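Local coordinates for heterokaryon incompatibility protein s (Podospora anserina, PDB 2WVQ) that forms the amyloid prion of the [het-s] trait and, through interaction with het-S from incompatible cells, triggers a lethal reaction that blocks viable heterokaryons, at residues N17-N23 / I65-F71; S80-A84 / L174-F178. The protein carries 2 engineered substitutions. Residues are numbered along the deposited sequence.

Interaction 1. Residues N17-N23 / I65-F71; sequences NVAGLFN and INDDPRF
Start with the backbone. N17 sits at the N-cap of helix 18-28, and V18 to N23 follow in regular helical conformation, with L21 N bonded to N17 O at 3.0 Å. I65-F71 is a loop that tightens into 3-10 geometry from P69 onward; it meets the first turn so that V18 and F71 have their CA atoms 5.0 Å apart. A backbone hydrogen bond crosses the gap, A19 N to F71 O, 3.1 Å and nearly linear at 167°. A first-turn amide has no carbonyl of its own helix to bond to, so F71 O satisfies it from outside the helix, and the loop thus seats the start of the chain's first helix on the link between helices 42-62 and 79-108 of the mainly helical globular domain. The apolar contacts lie beside that bond. I65 (chi1 t) wedges between three side chains: its CG1 is 3.9 Å from A19 CB and 4.0 Å from F22 CD2, while its CD1 is 4.0 Å from V18 CG1. F71 (chi1 m) places CD2 4.1 Å from V18 CG1 and CB 4.1 Å from A19 CB. Within the loop the polar contacts are local: D68 OD2 accepts from R70 N at 3.1 Å, an Asx turn, and D68 OD1 forms a salt bridge with R70 NH1 at 3.0 Å.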
# COMPACT_ATOMS: atom_id res chain seq x y z
N ASN A 17 -13.82 3.93 16.91
CA ASN A 17 -14.72 4.86 16.21
C ASN A 17 -13.81 5.77 15.36
O ASN A 17 -12.58 5.70 15.50
CB ASN A 17 -15.60 5.64 17.18
CG ASN A 17 -14.84 6.23 18.33
OD1 ASN A 17 -15.07 5.87 19.49
ND2 ASN A 17 -13.94 7.17 18.03
N VAL A 18 -14.40 6.59 14.50
CA VAL A 18 -13.66 7.35 13.51
C VAL A 18 -12.68 8.30 14.16
O VAL A 18 -11.53 8.40 13.72
CB VAL A 18 -14.59 8.11 12.50
CG1 VAL A 18 -13.75 8.86 11.44
CG2 VAL A 18 -15.60 7.17 11.86
N ALA A 19 -13.10 8.98 15.24
CA ALA A 19 -12.24 9.97 15.91
C ALA A 19 -10.99 9.32 16.52
O ALA A 19 -9.86 9.84 16.42
CB ALA A 19 -13.05 10.74 17.00
N GLY A 20 -11.21 8.20 17.15
CA GLY A 20 -10.16 7.40 17.75
C GLY A 20 -9.18 6.85 16.73
O GLY A 20 -7.97 6.92 16.96
N LEU A 21 -9.69 6.32 15.61
CA LEU A 21 -8.85 5.89 14.45
C LEU A 21 -8.14 7.07 13.77
O LEU A 21 -6.95 7.01 13.47
CB LEU A 21 -9.70 5.13 13.42
CG LEU A 21 -10.36 3.80 13.85
CD1 LEU A 21 -11.51 3.37 12.90
CD2 LEU A 21 -9.34 2.66 14.08
N PHE A 22 -8.87 8.17 13.56
CA PHE A 22 -8.28 9.42 13.03
C PHE A 22 -7.12 9.94 13.84
O PHE A 22 -6.06 10.25 13.27
CB PHE A 22 -9.32 10.54 12.87
CG PHE A 22 -8.71 11.86 12.49
CD1 PHE A 22 -8.44 12.17 11.15
CD2 PHE A 22 -8.38 12.78 13.46
CE1 PHE A 22 -7.86 13.38 10.81
CE2 PHE A 22 -7.80 14.04 13.12
CZ PHE A 22 -7.55 14.33 11.80
N ASN A 23 -7.30 10.05 15.16
CA ASN A 23 -6.24 10.57 16.06
C ASN A 23 -5.00 9.66 16.05
O ASN A 23 -3.88 10.14 16.10
CB ASN A 23 -6.73 10.86 17.49
CG ASN A 23 -7.73 12.06 17.54
OD1 ASN A 23 -7.52 13.09 16.89
ND2 ASN A 23 -8.81 11.89 18.27
N ILE A 65 -14.00 16.77 14.28
CA ILE A 65 -13.87 15.36 14.58
C ILE A 65 -14.02 14.99 16.06
O ILE A 65 -14.60 13.97 16.41
CB ILE A 65 -12.46 14.80 13.99
CG1 ILE A 65 -12.33 13.28 14.18
CG2 ILE A 65 -11.29 15.50 14.64
CD1 ILE A 65 -12.95 12.42 13.09
N ASN A 66 -13.49 15.84 16.93
CA ASN A 66 -13.52 15.58 18.37
C ASN A 66 -14.80 16.01 19.11
O ASN A 66 -15.01 15.62 20.27
CB ASN A 66 -12.31 16.22 19.01
CG ASN A 66 -11.07 15.49 18.72
OD1 ASN A 66 -10.02 16.11 18.51
ND2 ASN A 66 -11.18 14.14 18.63
N ASP A 67 -15.64 16.79 18.44
CA ASP A 67 -16.83 17.39 19.07
C ASP A 67 -18.12 16.79 18.53
O ASP A 67 -19.11 16.73 19.25
CB ASP A 67 -16.87 18.91 18.84
CG ASP A 67 -15.63 19.62 19.36
OD1 ASP A 67 -15.07 19.28 20.43
OD2 ASP A 67 -15.24 20.60 18.71
N ASP A 68 -18.09 16.36 17.27
CA ASP A 68 -19.24 15.82 16.57
C ASP A 68 -19.44 14.32 16.91
O ASP A 68 -18.59 13.48 16.60
CB ASP A 68 -19.07 16.07 15.06
CG ASP A 68 -20.28 15.61 14.22
OD1 ASP A 68 -20.33 15.95 13.03
OD2 ASP A 68 -21.15 14.89 14.72
N PRO A 69 -20.58 13.99 17.57
CA PRO A 69 -20.84 12.63 18.03
C PRO A 69 -20.92 11.56 16.94
O PRO A 69 -20.67 10.41 17.25
CB PRO A 69 -22.15 12.74 18.82
CG PRO A 69 -22.80 14.01 18.32
CD PRO A 69 -21.65 14.92 17.98
N ARG A 70 -21.28 11.93 15.70
CA ARG A 70 -21.25 10.99 14.58
C ARG A 70 -19.92 10.21 14.55
O ARG A 70 -19.91 9.03 14.24
CB ARG A 70 -21.41 11.70 13.22
CG ARG A 70 -22.83 11.90 12.74
CD ARG A 70 -22.87 12.64 11.41
NE ARG A 70 -21.89 13.73 11.31
CZ ARG A 70 -21.62 14.37 10.17
NH1 ARG A 70 -20.72 15.34 10.14
NH2 ARG A 70 -22.24 14.02 9.05
N PHE A 71 -18.82 10.88 14.90
CA PHE A 71 -17.46 10.29 14.83
C PHE A 71 -17.11 9.47 16.05
O PHE A 71 -16.08 8.83 16.08
CB PHE A 71 -16.39 11.37 14.65
CG PHE A 71 -16.61 12.20 13.45
CD1 PHE A 71 -16.77 13.58 13.57
CD2 PHE A 71 -16.68 11.62 12.18
CE1 PHE A 71 -17.00 14.37 12.47
CE2 PHE A 71 -16.90 12.39 11.06
CZ PHE A 71 -17.07 13.78 11.21

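Interaction 2. Residues S80-A84 / L174-F178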
# COMPACT_ATOMS: atom_id res chain seq x y z
N SER A 80 -21.26 9.07 4.64
CA SER A 80 -20.02 9.83 4.71
C SER A 80 -19.11 9.43 5.88
O SER A 80 -17.88 9.43 5.75
CB SER A 80 -20.29 11.34 4.67
OG SER A 80 -20.93 11.69 3.44
N VAL A 81 -19.72 9.06 7.00
CA VAL A 81 -18.97 8.73 8.22
C VAL A 81 -18.45 7.28 8.10
O VAL A 81 -17.34 7.00 8.55
CB VAL A 81 -19.81 9.00 9.54
CG1 VAL A 81 -19.02 8.64 10.82
CG2 VAL A 81 -20.24 10.47 9.63
N GLN A 82 -19.25 6.38 7.51
CA GLN A 82 -18.79 5.01 7.14
C GLN A 82 -17.60 5.05 6.19
O GLN A 82 -16.68 4.23 6.28
CB GLN A 82 -19.93 4.21 6.49
CG GLN A 82 -21.12 3.90 7.40
CD GLN A 82 -22.21 3.07 6.74
OE1 GLN A 82 -23.03 2.47 7.42
NE2 GLN A 82 -22.23 3.04 5.40
N LEU A 83 -17.63 6.01 5.26
CA LEU A 83 -16.57 6.25 4.30
C LEU A 83 -15.30 6.73 4.97
O LEU A 83 -14.21 6.19 4.68
CB LEU A 83 -17.03 7.22 3.21
CG LEU A 83 -17.78 6.80 1.94
CD1 LEU A 83 -19.04 6.00 2.18
CD2 LEU A 83 -18.14 8.01 1.10
N ALA A 84 -15.43 7.71 5.90
CA ALA A 84 -14.28 8.19 6.67
C ALA A 84 -13.64 7.11 7.55
O ALA A 84 -12.43 7.09 7.70
CB ALA A 84 -14.64 9.42 7.55
N LEU A 174 -11.51 11.94 1.84
CA LEU A 174 -12.08 12.47 3.09
C LEU A 174 -12.73 13.83 2.92
O LEU A 174 -13.82 14.08 3.46
CB LEU A 174 -10.98 12.61 4.15
CG LEU A 174 -10.82 11.76 5.41
CD1 LEU A 174 -11.63 10.48 5.44
CD2 LEU A 174 -9.35 11.51 5.74
N GLU A 175 -12.04 14.72 2.21
CA GLU A 175 -12.56 16.05 1.90
C GLU A 175 -13.76 16.01 0.94
O GLU A 175 -14.62 16.88 0.99
CB GLU A 175 -11.45 16.96 1.36
CG GLU A 175 -10.43 17.45 2.41
CD GLU A 175 -9.21 18.12 1.77
OE1 GLU A 175 -8.16 18.29 2.44
OE2 GLU A 175 -9.29 18.46 0.58
N LYS A 176 -13.81 15.01 0.06
CA LYS A 176 -14.92 14.81 -0.88
C LYS A 176 -16.23 14.42 -0.15
O LYS A 176 -17.32 14.76 -0.59
CB LYS A 176 -14.55 13.74 -1.93
CG LYS A 176 -15.10 13.95 -3.36
CD LYS A 176 -16.53 13.38 -3.53
CE LYS A 176 -17.22 13.87 -4.80
NZ LYS A 176 -16.52 13.43 -6.05
N ALA A 177 -16.11 13.68 0.96
CA ALA A 177 -17.29 13.14 1.64
C ALA A 177 -17.98 14.14 2.59
O ALA A 177 -19.04 13.84 3.16
CB ALA A 177 -16.94 11.85 2.38
N PHE A 178 -17.39 15.32 2.77
CA PHE A 178 -17.89 16.33 3.71
C PHE A 178 -17.88 17.74 3.10
O PHE A 178 -16.99 18.06 2.29
CB PHE A 178 -17.11 16.25 5.04
CG PHE A 178 -17.29 14.94 5.75
CD1 PHE A 178 -16.49 13.83 5.44
CD2 PHE A 178 -18.27 14.78 6.73
CE1 PHE A 178 -16.69 12.61 6.10
CE2 PHE A 178 -18.45 13.58 7.38
CZ PHE A 178 -17.66 12.49 7.06
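The F178 ring is the place to begin. It lies against the helical turn S80-A84, with S80 CB over one face: that carbon is 4.1 Å from the ring centroid and 24° off the normal, a CH-pi contact. CZ reaches furthest, coming within 3.3 Å of S80 O and 4.2 Å of V81 CG2, whereas CE1 meets A84 CB at 4.1 Å. F178 has extended backbone angles (phi/psi -136/146), and its ring, at chi1 m, comes back toward the other segment. Deeper in, L174 CD1 packs on A84 CB at 3.8 Å, the small alanine letting the backbones come close; the CA atoms of A84 and L174 are 6.0 Å apart. W59 of helix 42-62 and V18 of helix 18-28 also touch A84. Moving outward, A177 CB meets L83 CD2 at 4.2 Å, and L83 itself packs on L107 of the second subunit, so this edge adjoins the dimer partner. The polar edge is a single hydrogen bond, S80 OG to A177 O at 2.9 Å, close to where S80 N is bound by D78 OD2. The CA atoms of S80 and A177 are 5.3 Å apart there, and the two short segments run antiparallel. The start of helix 79-108 thus meets the C-terminal end of helix 157-176 through small residues and one aromatic ring, an antiparallel helix-helix join within the mainly helical HeLo domain of HET-s.

From the N terminus, the chain enters helix 18-28, passes through strand 32-34 and helix 42-62, and returns in 65-71 to close the loop of interaction 1. Only then does interaction 2 open, at the start of helix 79-108; it closes some ninety residues later at the C-terminal end of helix 157-176, in 174-178. The two loops thus follow in series, neither nested nor crossed. In space, though, they adjoin: the centres of interactions 1 and 2 are about 12 Å apart. V81 is the main bridge: its CG1 lies 4.0 Å from F71 CD2, and its O 3.7 Å from V18 CG2. Together they draw helices 18-28, 79-108 and 157-176 around the linker that leaves helix 42-62.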